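Local coordinates for nicotinate phosphoribosyltransferase (Porphyromonas gingivalis, PDB 2IM5), which probably catalyses the ATP-dependent transfer of a phosphoribosyl group from phosphoribosyl pyrophosphate to nicotinate, giving nicotinate ribonucleotide for NAD(+) synthesis, at residues P279-F282 against I283-V287. Sequence-based numbering, arbitrary orientation.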
loop_
_atom_site.group_PDB
_atom_site.type_symbol
_atom_site.label_atom_id
_atom_site.label_comp_id
_atom_site.label_asym_id
_atom_site.label_seq_id
_atom_site.Cartn_x
_atom_site.Cartn_y
_atom_site.Cartn_z
ATOM N N PRO A 279 6.686 0.381 -17.533
ATOM C CA PRO A 279 7.831 -0.216 -16.838
ATOM C C PRO A 279 9.160 -0.118 -17.591
ATOM O O PRO A 279 10.213 0.124 -16.992
ATOM C CB PRO A 279 7.373 -1.661 -16.595
ATOM C CG PRO A 279 6.423 -1.917 -17.712
ATOM C CD PRO A 279 5.642 -0.628 -17.782
ATOM N N GLU A 280 9.113 -0.298 -18.904
ATOM C CA GLU A 280 10.324 -0.217 -19.716
ATOM C C GLU A 280 10.935 1.179 -19.647
ATOM O O GLU A 280 12.155 1.337 -19.604
ATOM C CB GLU A 280 10.008 -0.587 -21.167
ATOM C CG GLU A 280 11.178 -0.435 -22.122
ATOM C CD GLU A 280 11.044 -1.326 -23.356
ATOM O OE1 GLU A 280 9.903 -1.548 -23.820
ATOM O OE2 GLU A 280 12.086 -1.796 -23.866
ATOM N N ILE A 281 10.082 2.197 -19.637
ATOM C CA ILE A 281 10.558 3.569 -19.542
ATOM C C ILE A 281 11.155 3.799 -18.150
ATOM O O ILE A 281 12.185 4.457 -18.007
ATOM C CB ILE A 281 9.405 4.567 -19.797
ATOM C CG1 ILE A 281 9.031 4.532 -21.282
ATOM C CG2 ILE A 281 9.811 5.975 -19.378
ATOM C CD1 ILE A 281 7.816 5.355 -21.628
ATOM N N PHE A 282 10.512 3.238 -17.129
ATOM C CA PHE A 282 10.996 3.380 -15.761
ATOM C C PHE A 282 12.379 2.736 -15.632
ATOM O O PHE A 282 13.283 3.301 -15.015
ATOM C CB PHE A 282 10.034 2.705 -14.782
ATOM C CG PHE A 282 10.448 2.839 -13.346
ATOM C CD1 PHE A 282 10.061 3.950 -12.596
ATOM C CD2 PHE A 282 11.244 1.864 -12.746
ATOM C CE1 PHE A 282 10.461 4.090 -11.264
ATOM C CE2 PHE A 282 11.651 1.992 -11.424
ATOM C CZ PHE A 282 11.258 3.108 -10.677
ATOM N N ILE A 283 12.541 1.550 -16.215
ATOM C CA ILE A 283 13.818 0.846 -16.148
ATOM C C ILE A 283 14.955 1.688 -16.731
ATOM O O ILE A 283 16.045 1.759 -16.150
ATOM C CB ILE A 283 13.736 -0.509 -16.882
ATOM C CG1 ILE A 283 12.740 -1.418 -16.155
ATOM C CG2 ILE A 283 15.110 -1.153 -16.948
ATOM C CD1 ILE A 283 12.387 -2.685 -16.896
ATOM N N GLU A 284 14.702 2.335 -17.865
ATOM C CA GLU A 284 15.715 3.182 -18.504
ATOM C C GLU A 284 16.124 4.338 -17.600
ATOM O O GLU A 284 17.313 4.593 -17.410
ATOM C CB GLU A 284 15.202 3.773 -19.822
ATOM C CG GLU A 284 14.893 2.761 -20.905
ATOM C CD GLU A 284 16.023 1.773 -21.117
ATOM O OE1 GLU A 284 17.193 2.208 -21.249
ATOM O OE2 GLU A 284 15.732 0.559 -21.154
ATOM N N LYS A 285 15.137 5.051 -17.057
ATOM C CA LYS A 285 15.409 6.186 -16.176
ATOM C C LYS A 285 16.242 5.766 -14.973
ATOM O O LYS A 285 17.227 6.419 -14.631
ATOM C CB LYS A 285 14.101 6.813 -15.683
ATOM C CG LYS A 285 13.261 7.473 -16.766
ATOM C CD LYS A 285 11.939 7.979 -16.196
ATOM C CE LYS A 285 11.114 8.730 -17.237
ATOM N NZ LYS A 285 9.737 9.042 -16.713
ATOM N N ALA A 286 15.846 4.667 -14.340
ATOM C CA ALA A 286 16.544 4.154 -13.164
ATOM C C ALA A 286 17.996 3.806 -13.484
ATOM O O ALA A 286 18.925 4.282 -12.820
ATOM C CB ALA A 286 15.824 2.922 -12.632
ATOM N N VAL A 287 18.189 2.968 -14.498
ATOM C CA VAL A 287 19.530 2.563 -14.895
ATOM C C VAL A 287 20.389 3.763 -15.276
ATOM O O VAL A 287 21.562 3.838 -14.895
ATOM C CB VAL A 287 19.492 1.568 -16.081
ATOM C CG1 VAL A 287 20.904 1.308 -16.603
ATOM C CG2 VAL A 287 18.855 0.268 -15.633
#
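K285 lies alongside I281, one helical turn earlier, the two side chains pointing the same way. With its CG beside the backbone N and anti to the carbonyl carbon (chi1 -66°), the lysine starts out over the preceding turn: CB sits near the carbonyl oxygens of F282 and I281, and K285 CG comes 3.4 Å from I281 O. CD passes the same oxygen farther off, and K285 CE then rests on the methyl I281 CG2 at 3.7 Å. Beyond CG the chain is fully extended, which carries NZ past that methyl to a salt bridge with D255. The backbone of the same two residues is joined as well: I281 O accepts a nearly straight hydrogen bond from K285 N (3.2 Å, N-H...O 170°). The same i to i+4 pattern joins I283 N to P279 O at 2.8 Å, E284 N to E280 O, and A286 N to F282 O. This is the first part of helix 279-292, the crossover helix of a right-handed beta-alpha-beta unit between parallel strands 271-274 and 301-304, within the family's TIM-barrel-like region; the carboxylate of D278, just ahead of the helix, accepts a hydrogen bond from I281 N. I283 reaches back along the buried flank, its CG1 3.1 Å from P279 O, and packs against L319 and C320 of helix 310-320. F282 swings its CG anti to the backbone N (chi1 -179°), sending the ring toward L272, I302 and H274, whose ring it meets at a steep angle. F282 CE2 comes 4.4 Å from A286 CB, the methyl lying obliquely to the ring, and both side chains touch L272. On the more open flank, E284 CG lies 3.3 Å from E280 O; the E284 carboxylate pairs with R323, whose positive charge probably eases the proximity of the E280 carboxylate.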